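Local coordinates for restriction endonuclease EcoP15I, restriction subunit (Escherichia coli, PDB 4ZCF), which cleaves DNA as the helicase- and nuclease-bearing subunit of a type III restriction enzyme, acting with its modification subunit and cutting downstream of one of two inversely oriented recognition sites, at residues C[89-94]-C[124-129]; C[112-115]-C[119-122]; C[131-136]-C[142-147]; C[97-102]-C[179-184]. All coordinates share one frame; numbering follows the deposited sequence.

Contact 1: C[89-94]-C[124-129]; sequences GKTYTY and VNFLKS. With AMP (adenosine monophosphate), chain H.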
# COMPACT_ATOMS: atom_id res chain seq x y z
N GLY C 89 -32.93 -1.30 -15.00
CA GLY C 89 -31.95 -2.18 -14.37
C GLY C 89 -31.00 -2.92 -15.29
O GLY C 89 -30.85 -4.15 -15.15
N LYS C 90 -30.35 -2.21 -16.25
CA LYS C 90 -29.41 -2.85 -17.19
C LYS C 90 -28.12 -3.35 -16.51
O LYS C 90 -27.55 -4.35 -16.94
CB LYS C 90 -29.11 -1.97 -18.43
CG LYS C 90 -28.41 -0.64 -18.16
CD LYS C 90 -27.50 -0.24 -19.31
CE LYS C 90 -27.01 1.18 -19.19
NZ LYS C 90 -27.95 2.15 -19.84
N THR C 91 -27.71 -2.66 -15.42
CA THR C 91 -26.54 -2.97 -14.59
C THR C 91 -26.78 -4.30 -13.90
O THR C 91 -25.96 -5.20 -14.06
CB THR C 91 -26.24 -1.79 -13.64
OG1 THR C 91 -26.23 -0.58 -14.39
CG2 THR C 91 -24.91 -1.95 -12.93
N TYR C 92 -27.90 -4.45 -13.17
CA TYR C 92 -28.26 -5.71 -12.52
C TYR C 92 -28.26 -6.88 -13.54
O TYR C 92 -27.74 -7.96 -13.23
CB TYR C 92 -29.63 -5.62 -11.84
CG TYR C 92 -30.11 -6.95 -11.30
CD1 TYR C 92 -29.67 -7.43 -10.07
CD2 TYR C 92 -30.99 -7.75 -12.03
CE1 TYR C 92 -30.08 -8.67 -9.58
CE2 TYR C 92 -31.40 -8.99 -11.55
CZ TYR C 92 -30.94 -9.45 -10.33
OH TYR C 92 -31.33 -10.69 -9.88
N THR C 93 -28.85 -6.66 -14.75
CA THR C 93 -28.95 -7.63 -15.84
C THR C 93 -27.58 -8.11 -16.33
O THR C 93 -27.37 -9.32 -16.40
CB THR C 93 -29.87 -7.11 -16.96
OG1 THR C 93 -31.20 -6.92 -16.44
CG2 THR C 93 -29.92 -8.03 -18.17
N TYR C 94 -26.65 -7.19 -16.63
CA TYR C 94 -25.32 -7.59 -17.06
C TYR C 94 -24.52 -8.29 -15.97
O TYR C 94 -23.73 -9.19 -16.27
CB TYR C 94 -24.56 -6.48 -17.82
CG TYR C 94 -23.97 -5.31 -17.07
CD1 TYR C 94 -22.96 -5.49 -16.12
CD2 TYR C 94 -24.23 -4.00 -17.47
CE1 TYR C 94 -22.33 -4.41 -15.50
CE2 TYR C 94 -23.60 -2.92 -16.87
CZ TYR C 94 -22.66 -3.12 -15.87
OH TYR C 94 -22.06 -2.04 -15.29
N VAL C 124 -19.20 0.44 -9.36
CA VAL C 124 -18.38 -0.11 -8.28
C VAL C 124 -19.15 -0.17 -6.96
O VAL C 124 -19.17 -1.22 -6.32
CB VAL C 124 -17.00 0.61 -8.21
CG1 VAL C 124 -16.23 0.25 -6.95
CG2 VAL C 124 -16.18 0.31 -9.46
N ASN C 125 -19.85 0.91 -6.59
CA ASN C 125 -20.67 1.00 -5.38
C ASN C 125 -21.64 -0.18 -5.32
O ASN C 125 -21.65 -0.93 -4.34
CB ASN C 125 -21.45 2.33 -5.40
CG ASN C 125 -22.01 2.77 -4.07
OD1 ASN C 125 -21.42 3.59 -3.36
ND2 ASN C 125 -23.18 2.26 -3.72
N PHE C 126 -22.40 -0.39 -6.41
CA PHE C 126 -23.36 -1.48 -6.56
C PHE C 126 -22.70 -2.85 -6.43
O PHE C 126 -23.20 -3.69 -5.69
CB PHE C 126 -24.08 -1.34 -7.92
CG PHE C 126 -25.29 -2.23 -8.13
CD1 PHE C 126 -26.20 -2.46 -7.10
CD2 PHE C 126 -25.56 -2.77 -9.38
CE1 PHE C 126 -27.31 -3.27 -7.29
CE2 PHE C 126 -26.69 -3.56 -9.59
CZ PHE C 126 -27.55 -3.81 -8.54
N LEU C 127 -21.56 -3.06 -7.11
CA LEU C 127 -20.76 -4.30 -7.11
C LEU C 127 -20.23 -4.68 -5.74
O LEU C 127 -20.17 -5.87 -5.44
CB LEU C 127 -19.59 -4.20 -8.09
CG LEU C 127 -19.92 -4.47 -9.56
CD1 LEU C 127 -18.86 -3.88 -10.46
CD2 LEU C 127 -20.09 -5.96 -9.83
N LYS C 128 -19.87 -3.68 -4.92
CA LYS C 128 -19.33 -3.87 -3.57
C LYS C 128 -20.39 -3.94 -2.46
O LYS C 128 -20.07 -4.33 -1.34
CB LYS C 128 -18.30 -2.77 -3.27
CG LYS C 128 -17.01 -2.91 -4.08
CD LYS C 128 -15.93 -1.96 -3.59
CE LYS C 128 -14.62 -2.21 -4.29
NZ LYS C 128 -13.80 -0.97 -4.38
N SER C 129 -21.64 -3.54 -2.74
CA SER C 129 -22.72 -3.50 -1.75
C SER C 129 -23.06 -4.86 -1.21
O SER C 129 -23.11 -5.83 -1.97
CB SER C 129 -23.96 -2.81 -2.30
OG SER C 129 -24.56 -3.57 -3.33
P AMP H . -25.18 2.57 -15.02
O1P AMP H . -24.80 3.65 -15.96
O2P AMP H . -26.14 1.75 -15.81
O3P AMP H . -23.98 1.71 -14.93
O5' AMP H . -25.70 3.09 -13.60
C5' AMP H . -26.99 2.72 -13.13
C4' AMP H . -27.01 2.55 -11.65
O4' AMP H . -28.33 2.15 -11.20
C3' AMP H . -26.09 1.45 -11.23
O3' AMP H . -24.81 2.00 -10.93
C2' AMP H . -26.74 0.79 -10.08
O2' AMP H . -26.28 1.36 -8.85
C1' AMP H . -28.20 1.08 -10.22
N9 AMP H . -28.98 -0.04 -10.55
C8 AMP H . -28.90 -0.66 -11.71
N7 AMP H . -29.81 -1.68 -11.75
C5 AMP H . -30.54 -1.62 -10.47
C6 AMP H . -31.59 -2.32 -9.82
N6 AMP H . -32.23 -3.42 -10.45
N1 AMP H . -31.97 -1.92 -8.58
C2 AMP H . -31.38 -0.90 -7.95
N3 AMP H . -30.39 -0.20 -8.50
C4 AMP H . -29.93 -0.50 -9.74

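Contact 2: C[112-115]-C[119-122]; sequences IIVP and IKAG. With AMP (adenosine monophosphate), chain H.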
# COMPACT_ATOMS: atom_id res chain seq x y z
N ILE C 112 -15.39 -4.90 -17.26
CA ILE C 112 -16.56 -4.01 -17.37
C ILE C 112 -16.00 -2.68 -17.85
O ILE C 112 -15.30 -2.01 -17.08
CB ILE C 112 -17.36 -3.81 -16.04
CG1 ILE C 112 -17.99 -5.11 -15.54
CG2 ILE C 112 -18.44 -2.71 -16.21
CD1 ILE C 112 -18.47 -5.02 -14.10
N ILE C 113 -16.32 -2.30 -19.10
CA ILE C 113 -15.84 -1.04 -19.64
C ILE C 113 -16.92 0.06 -19.55
O ILE C 113 -18.05 -0.11 -20.03
CB ILE C 113 -15.10 -1.18 -20.99
CG1 ILE C 113 -14.04 -2.31 -20.88
CG2 ILE C 113 -14.44 0.16 -21.40
CD1 ILE C 113 -13.21 -2.65 -22.09
N VAL C 114 -16.59 1.14 -18.81
CA VAL C 114 -17.50 2.25 -18.54
C VAL C 114 -16.98 3.54 -19.19
O VAL C 114 -15.79 3.63 -19.43
CB VAL C 114 -17.90 2.39 -17.02
CG1 VAL C 114 -18.65 1.16 -16.52
CG2 VAL C 114 -16.70 2.72 -16.13
N PRO C 115 -17.83 4.50 -19.61
CA PRO C 115 -17.28 5.67 -20.32
C PRO C 115 -16.96 6.90 -19.47
O PRO C 115 -16.34 7.85 -19.97
CB PRO C 115 -18.41 6.00 -21.30
CG PRO C 115 -19.68 5.60 -20.56
CD PRO C 115 -19.31 4.57 -19.53
N ILE C 119 -20.36 6.82 -13.69
CA ILE C 119 -20.82 5.47 -13.99
C ILE C 119 -19.82 4.49 -13.32
O ILE C 119 -20.26 3.50 -12.74
CB ILE C 119 -21.02 5.22 -15.52
CG1 ILE C 119 -22.10 6.15 -16.11
CG2 ILE C 119 -21.34 3.75 -15.81
CD1 ILE C 119 -22.17 6.16 -17.72
N LYS C 120 -18.51 4.80 -13.34
CA LYS C 120 -17.49 3.97 -12.67
C LYS C 120 -17.75 3.92 -11.17
O LYS C 120 -17.75 2.84 -10.62
CB LYS C 120 -16.06 4.48 -12.95
CG LYS C 120 -14.97 3.45 -12.63
CD LYS C 120 -13.60 3.87 -13.15
CE LYS C 120 -12.75 4.55 -12.11
NZ LYS C 120 -11.41 4.88 -12.64
N ALA C 121 -18.03 5.07 -10.54
CA ALA C 121 -18.33 5.16 -9.11
C ALA C 121 -19.64 4.44 -8.73
O ALA C 121 -19.67 3.73 -7.73
CB ALA C 121 -18.35 6.62 -8.66
N GLY C 122 -20.67 4.60 -9.56
CA GLY C 122 -21.97 3.96 -9.38
C GLY C 122 -21.96 2.46 -9.61
O GLY C 122 -22.61 1.72 -8.88
P AMP H . -25.18 2.57 -15.02
O1P AMP H . -24.80 3.65 -15.96
O2P AMP H . -26.14 1.75 -15.81
O3P AMP H . -23.98 1.71 -14.93
O5' AMP H . -25.70 3.09 -13.60
C5' AMP H . -26.99 2.72 -13.13
C4' AMP H . -27.01 2.55 -11.65
O4' AMP H . -28.33 2.15 -11.20
C3' AMP H . -26.09 1.45 -11.23
O3' AMP H . -24.81 2.00 -10.93
C2' AMP H . -26.74 0.79 -10.08
O2' AMP H . -26.28 1.36 -8.85
C1' AMP H . -28.20 1.08 -10.22
N9 AMP H . -28.98 -0.04 -10.55
C8 AMP H . -28.90 -0.66 -11.71
N7 AMP H . -29.81 -1.68 -11.75
C5 AMP H . -30.54 -1.62 -10.47
C6 AMP H . -31.59 -2.32 -9.82
N6 AMP H . -32.23 -3.42 -10.45
N1 AMP H . -31.97 -1.92 -8.58
C2 AMP H . -31.38 -0.90 -7.95
N3 AMP H . -30.39 -0.20 -8.50
C4 AMP H . -29.93 -0.50 -9.74

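Contact 3: C[131-136]-C[142-147]; sequences ALKEHF and RELRTY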
# COMPACT_ATOMS: atom_id res chain seq x y z
N ALA C 131 -25.98 -5.94 -0.06
CA ALA C 131 -27.27 -6.41 -0.59
C ALA C 131 -27.10 -7.24 -1.89
O ALA C 131 -27.74 -8.29 -2.01
CB ALA C 131 -28.22 -5.25 -0.81
N LEU C 132 -26.17 -6.81 -2.79
CA LEU C 132 -25.76 -7.45 -4.06
C LEU C 132 -25.00 -8.73 -3.73
O LEU C 132 -25.26 -9.77 -4.33
CB LEU C 132 -24.82 -6.48 -4.83
CG LEU C 132 -24.25 -6.76 -6.25
CD1 LEU C 132 -23.30 -7.94 -6.31
CD2 LEU C 132 -25.27 -6.64 -7.32
N LYS C 133 -24.04 -8.62 -2.80
CA LYS C 133 -23.19 -9.73 -2.36
C LYS C 133 -24.04 -10.86 -1.79
O LYS C 133 -23.90 -12.01 -2.24
CB LYS C 133 -22.14 -9.23 -1.36
CG LYS C 133 -21.07 -8.40 -2.03
CD LYS C 133 -19.90 -8.09 -1.12
CE LYS C 133 -18.70 -7.64 -1.93
NZ LYS C 133 -18.09 -8.75 -2.72
N GLU C 134 -24.97 -10.52 -0.87
CA GLU C 134 -25.90 -11.47 -0.26
C GLU C 134 -26.81 -12.07 -1.31
O GLU C 134 -26.90 -13.29 -1.36
CB GLU C 134 -26.72 -10.84 0.86
CG GLU C 134 -25.99 -10.87 2.19
CD GLU C 134 -26.37 -9.75 3.14
OE1 GLU C 134 -27.58 -9.55 3.36
OE2 GLU C 134 -25.45 -9.08 3.66
N HIS C 135 -27.40 -11.24 -2.20
CA HIS C 135 -28.27 -11.67 -3.30
C HIS C 135 -27.61 -12.74 -4.17
O HIS C 135 -28.18 -13.81 -4.35
CB HIS C 135 -28.71 -10.46 -4.15
CG HIS C 135 -29.54 -10.80 -5.36
ND1 HIS C 135 -30.89 -11.06 -5.25
CD2 HIS C 135 -29.18 -10.90 -6.66
CE1 HIS C 135 -31.30 -11.33 -6.48
NE2 HIS C 135 -30.31 -11.23 -7.36
N PHE C 136 -26.39 -12.48 -4.65
CA PHE C 136 -25.65 -13.40 -5.52
C PHE C 136 -24.96 -14.60 -4.88
O PHE C 136 -24.70 -15.57 -5.58
CB PHE C 136 -24.75 -12.65 -6.49
CG PHE C 136 -25.49 -11.93 -7.60
CD1 PHE C 136 -26.19 -12.65 -8.56
CD2 PHE C 136 -25.42 -10.55 -7.71
CE1 PHE C 136 -26.85 -11.99 -9.60
CE2 PHE C 136 -26.07 -9.89 -8.76
CZ PHE C 136 -26.78 -10.62 -9.70
N ARG C 142 -21.34 -17.95 -5.07
CA ARG C 142 -20.21 -17.26 -5.70
C ARG C 142 -19.94 -15.91 -5.04
O ARG C 142 -20.86 -15.27 -4.51
CB ARG C 142 -20.46 -17.04 -7.21
CG ARG C 142 -20.49 -18.31 -8.05
CD ARG C 142 -19.15 -19.01 -8.12
NE ARG C 142 -19.16 -20.10 -9.09
CZ ARG C 142 -19.49 -21.36 -8.82
NH1 ARG C 142 -19.86 -21.71 -7.60
NH2 ARG C 142 -19.45 -22.28 -9.78
N GLU C 143 -18.67 -15.48 -5.10
CA GLU C 143 -18.20 -14.21 -4.56
C GLU C 143 -17.58 -13.43 -5.68
O GLU C 143 -16.80 -13.98 -6.45
CB GLU C 143 -17.14 -14.43 -3.46
CG GLU C 143 -17.55 -15.35 -2.33
CD GLU C 143 -18.62 -14.86 -1.37
OE1 GLU C 143 -18.88 -13.63 -1.32
OE2 GLU C 143 -19.16 -15.72 -0.64
N LEU C 144 -17.91 -12.15 -5.81
CA LEU C 144 -17.25 -11.38 -6.84
C LEU C 144 -16.12 -10.52 -6.24
O LEU C 144 -16.28 -9.89 -5.20
CB LEU C 144 -18.22 -10.59 -7.75
CG LEU C 144 -19.08 -9.47 -7.14
CD1 LEU C 144 -18.34 -8.14 -7.14
CD2 LEU C 144 -20.33 -9.29 -7.95
N ARG C 145 -14.94 -10.61 -6.86
CA ARG C 145 -13.76 -9.84 -6.51
C ARG C 145 -13.71 -8.77 -7.58
O ARG C 145 -13.84 -9.06 -8.77
CB ARG C 145 -12.48 -10.70 -6.50
CG ARG C 145 -12.43 -11.77 -5.40
CD ARG C 145 -12.35 -11.19 -3.98
NE ARG C 145 -12.78 -12.18 -2.97
CZ ARG C 145 -14.04 -12.38 -2.59
NH1 ARG C 145 -15.03 -11.65 -3.09
NH2 ARG C 145 -14.32 -13.32 -1.70
N THR C 146 -13.66 -7.52 -7.12
CA THR C 146 -13.70 -6.34 -7.98
C THR C 146 -12.37 -5.61 -7.94
O THR C 146 -11.82 -5.38 -6.87
CB THR C 146 -14.99 -5.53 -7.72
OG1 THR C 146 -15.04 -4.36 -8.54
CG2 THR C 146 -15.16 -5.16 -6.27
N TYR C 147 -11.81 -5.32 -9.13
CA TYR C 147 -10.53 -4.66 -9.34
C TYR C 147 -10.85 -3.39 -10.11
O TYR C 147 -11.29 -3.45 -11.26
CB TYR C 147 -9.56 -5.57 -10.13
CG TYR C 147 -9.45 -6.96 -9.56
CD1 TYR C 147 -10.30 -7.98 -9.98
CD2 TYR C 147 -8.53 -7.26 -8.56
CE1 TYR C 147 -10.24 -9.25 -9.42
CE2 TYR C 147 -8.44 -8.54 -8.01
CZ TYR C 147 -9.33 -9.53 -8.42
OH TYR C 147 -9.28 -10.78 -7.88
O HOH W 1 -21.65 -12.78 -4.14

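Contact 4: C[97-102]-C[179-184]; sequences TIFDLN and KYIHVL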
# COMPACT_ATOMS: atom_id res chain seq x y z
N THR C 97 -25.94 -11.80 -15.75
CA THR C 97 -25.43 -12.54 -16.90
C THR C 97 -23.99 -13.04 -16.64
O THR C 97 -23.68 -14.18 -16.98
CB THR C 97 -25.57 -11.72 -18.18
OG1 THR C 97 -26.83 -11.07 -18.22
CG2 THR C 97 -25.43 -12.57 -19.42
N ILE C 98 -23.13 -12.21 -15.99
CA ILE C 98 -21.76 -12.55 -15.61
C ILE C 98 -21.74 -13.83 -14.74
O ILE C 98 -20.88 -14.70 -14.92
CB ILE C 98 -21.10 -11.33 -14.92
CG1 ILE C 98 -20.47 -10.40 -15.95
CG2 ILE C 98 -20.09 -11.74 -13.81
CD1 ILE C 98 -20.34 -8.97 -15.49
N PHE C 99 -22.73 -13.92 -13.81
CA PHE C 99 -22.93 -15.06 -12.91
C PHE C 99 -23.44 -16.26 -13.66
O PHE C 99 -23.04 -17.37 -13.32
CB PHE C 99 -23.88 -14.71 -11.77
CG PHE C 99 -23.23 -13.94 -10.66
CD1 PHE C 99 -22.59 -14.60 -9.62
CD2 PHE C 99 -23.23 -12.55 -10.66
CE1 PHE C 99 -21.96 -13.88 -8.60
CE2 PHE C 99 -22.60 -11.83 -9.63
CZ PHE C 99 -21.97 -12.51 -8.61
N ASP C 100 -24.28 -16.03 -14.70
CA ASP C 100 -24.81 -17.11 -15.55
C ASP C 100 -23.76 -17.68 -16.52
O ASP C 100 -23.68 -18.91 -16.67
CB ASP C 100 -26.13 -16.72 -16.23
CG ASP C 100 -27.36 -17.03 -15.40
OD1 ASP C 100 -27.23 -17.70 -14.35
OD2 ASP C 100 -28.46 -16.66 -15.82
N LEU C 101 -22.89 -16.83 -17.10
CA LEU C 101 -21.79 -17.29 -17.96
C LEU C 101 -20.76 -18.05 -17.11
O LEU C 101 -20.10 -18.98 -17.59
CB LEU C 101 -21.14 -16.14 -18.74
CG LEU C 101 -22.00 -15.53 -19.86
CD1 LEU C 101 -21.57 -14.10 -20.15
CD2 LEU C 101 -21.97 -16.40 -21.13
N ASN C 102 -20.68 -17.69 -15.82
CA ASN C 102 -19.82 -18.38 -14.87
C ASN C 102 -20.43 -19.74 -14.49
O ASN C 102 -19.71 -20.74 -14.47
CB ASN C 102 -19.59 -17.54 -13.64
CG ASN C 102 -18.74 -18.26 -12.63
OD1 ASN C 102 -19.24 -18.78 -11.63
ND2 ASN C 102 -17.44 -18.37 -12.91
N LYS C 179 -15.11 -20.41 -5.90
CA LYS C 179 -16.24 -19.58 -5.49
C LYS C 179 -16.09 -18.12 -5.94
O LYS C 179 -16.98 -17.32 -5.71
CB LYS C 179 -16.43 -19.66 -3.98
N TYR C 180 -14.97 -17.77 -6.60
CA TYR C 180 -14.73 -16.39 -7.03
C TYR C 180 -14.80 -16.11 -8.51
O TYR C 180 -14.16 -16.79 -9.31
CB TYR C 180 -13.39 -15.84 -6.50
CG TYR C 180 -13.01 -16.25 -5.09
CD1 TYR C 180 -13.80 -15.90 -4.00
CD2 TYR C 180 -11.81 -16.91 -4.85
CE1 TYR C 180 -13.45 -16.27 -2.70
CE2 TYR C 180 -11.42 -17.24 -3.55
CZ TYR C 180 -12.25 -16.93 -2.48
OH TYR C 180 -11.88 -17.28 -1.20
N ILE C 181 -15.51 -15.03 -8.84
CA ILE C 181 -15.59 -14.43 -10.17
C ILE C 181 -14.75 -13.14 -10.02
O ILE C 181 -14.90 -12.43 -9.02
CB ILE C 181 -17.06 -14.14 -10.58
CG1 ILE C 181 -17.82 -15.45 -10.87
CG2 ILE C 181 -17.13 -13.22 -11.80
CD1 ILE C 181 -19.27 -15.39 -10.57
N HIS C 182 -13.84 -12.89 -10.97
CA HIS C 182 -12.94 -11.73 -10.94
C HIS C 182 -13.39 -10.67 -11.96
O HIS C 182 -13.50 -10.98 -13.15
CB HIS C 182 -11.48 -12.16 -11.16
CG HIS C 182 -11.03 -13.24 -10.22
ND1 HIS C 182 -10.70 -12.96 -8.90
CD2 HIS C 182 -10.87 -14.57 -10.43
CE1 HIS C 182 -10.37 -14.12 -8.35
NE2 HIS C 182 -10.45 -15.12 -9.24
N VAL C 183 -13.64 -9.44 -11.51
CA VAL C 183 -14.10 -8.39 -12.42
C VAL C 183 -13.30 -7.06 -12.43
O VAL C 183 -13.13 -6.41 -11.39
CB VAL C 183 -15.65 -8.22 -12.39
CG1 VAL C 183 -16.15 -7.70 -11.06
CG2 VAL C 183 -16.13 -7.35 -13.53
N LEU C 184 -12.82 -6.67 -13.61
CA LEU C 184 -12.09 -5.44 -13.84
C LEU C 184 -13.00 -4.30 -14.30
O LEU C 184 -13.51 -4.32 -15.42
CB LEU C 184 -10.93 -5.63 -14.84
CG LEU C 184 -9.94 -4.46 -14.91
CD1 LEU C 184 -8.97 -4.49 -13.75
CD2 LEU C 184 -9.17 -4.48 -16.21

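Contact 1: C[89-94]-C[124-129]
A first torsion of -169° turns the Phe126 ring away from its own backbone N and out across the gap, where it meets Thr91, whose CG2 is likewise swung opposite N. Thr91 belongs to the GTGKT sequence of the P-loop (Walker A, helicase motif I), and the partner is helix 117-128 of the same RecA-like domain. The two side chains pass in opposite directions, with Thr91 CG2 lying 3.7 Å from Phe126 CD2 at the ring edge. Further round that edge, Phe126 CE2 comes 3.9 Å from Tyr92 N and 4.2 Å from Tyr92 CB. The ring thus butts against the first turn of helix 90-105, while one of its faces is turned to AMP, with C2' of the ribose over it and C4 of the base above its rim. Phe126 CB is also 3.6 Å from O2' of AMP. The other branch of Thr91, OG1, lies beside the backbone N and reaches the phosphate, 2.7 Å from O2P of AMP. The Lys90 ammonium is instead paired with Glu227, and the Tyr92 hydroxyl is hydrogen-bonded to His135. Where the helix starts, Gly89 CA sits 3.4 Å from N7 of AMP, and Gly89 O is gripped from opposite faces of its plane by Thr93 N and by Thr93 OG1, the latter 3.1 Å away.

Contact 2: C[112-115]-C[119-122]
Beyond Ile112 and Ile113 of strand 109-113, Val114 faces the helix with both of its methyl groups in use. Its chi1 of -62° sends CG1 opposite the carbonyl carbon and CG2 between N and C. The two branches therefore diverge onto neighbouring residues: CG1 lies 3.8 Å from Ile119 CG2, the two side chains sliding past each other in opposite directions, and CG2 is 3.7 Å from Lys120 CB, the side chains crossing at about a right angle. Only the root of the lysine is used here, because its chain then leads away and its NZ is hydrogen-bonded to Val149 O and Asn187 OD1. Pro115 follows, and its ring lies across the far end of the isoleucine, with Pro115 CD 3.7 Å from Ile119 CD1. Ile119 is thereby braced along its length, CG2 against the valine and CD1 against the proline. The same CG2 is 3.5 Å from O3P of AMP, so the branched side chain also lies against the phosphate. No hydrogen bond joins the two segments; the contact is wholly apolar. One turn on, Gly122 O accepts a weak bond of 3.0 Å from O3' of AMP. The nearest atoms of the contact and of the bound DNA are about 4 Å apart. A tight strand-loop-helix turn of this kind, running through a Val-Pro-Thr sequence beside the nucleotide, is consistent with motif Ia in the RecA-like fold of superfamily 2 helicases.

Contact 3: C[131-136]-C[142-147]
Leu132 and Leu144 form the apolar core of the contact, meeting through single methyls: Leu132 CD1 is 3.7 Å from Leu144 CD2, with the two side chains at about a right angle. On the helix, CG of Leu132 points opposite its backbone N (chi1 -176°), which directs its end to the strand; on the strand, CG of Leu144 lies between N and C. The axes of helix 131-136 and strand 143-147 approach to 8.8 Å, their directions 141° apart, the chain turning back from the helix into strand 143-148, outermost in this chain's parallel sheet. Leu132 also touches Phe126 and Leu144 touches Leu127, so this small core continues into helix 117-128.

The polar links are slight. The Lys133 chain runs extended until it bends at its last torsion (chi4 -71°), and NZ then gives a weak hydrogen bond of 3.3 Å to Leu144 O. Arg145 NH1 makes a second weak bond, 3.0 Å long, to that same oxygen. Closer to the turn, one water donates to Lys133 O at 3.0 Å and to Arg142 O at 2.6 Å, bridging the two backbones where no direct bond joins them.

Among the charges, Lys133 NZ and Arg145 NH1 lie 4.2 Å apart. Glu143 OE1, 5.1 Å from Lys133 NZ, is paired with Arg137, and Arg145 has a long, weak ion pair with Glu187 of a neighbouring subunit. Leu144 O, taking two weak bonds from cationic groups, is probably polarised by them, and nearby Glu143 may ease the closeness of the like charges only in part.

Contact 4: C[97-102]-C[179-184]
Ile181 drives its side chain into the face of helix 97-102 and is met by three residues there. Its chi1 of -71° sets CG1 opposite the carbonyl carbon and CG2 opposite the backbone N, so the two branches part toward different neighbours. CG2 is 3.9 Å from Ile98 CG2. The longer branch ends at CD1, which lies 3.5 Å from Phe99 CD1, approaching that ring obliquely. Asn102 comes from the opposite direction: with its CG trans to N (chi1 178°), the amide reaches out until Asn102 CG is 3.4 Å from Ile181 CG1. Although it lies against a hydrocarbon, this buried amide is satisfied at both ends, OD1 receiving Arg142 NE and ND2 donating to Ile107 O, which probably fixes its rotation. The Phe99 ring, for its part, is stacked with that of Phe136. The axes of helix 97-102 and strand 180-184 come within 10.1 Å, at 130° between their directions. Strand 180-186 lies between strands 143-148 and 109-113 in the parallel sheet, and helix 90-105 covers it, with Phe110 of strand 109-113 touching both Ile98 and Ile181 and Leu144 of strand 143-148 touching Phe99.

From the N terminus, helix 90-105 opens two of the loops: its first turn belongs to contact 1 and a later part to contact 4. Strand 109-113 then leads into contact 2, a short loop that closes within both of theirs. Contact 1 closes next, at the end of helix 117-128, before contact 3 opens and shuts between helix 130-140 and edge strand 143-148. Contact 4 closes last, at strand 180-186, so it encloses contacts 2 and 3 and crosses contact 1. Contacts 1 and 2 share helix 117-128 and AMP; contacts 2, 3 and 4 reach the same parallel sheet through three successive strands, tying the nucleotide cleft to the edge of the domain.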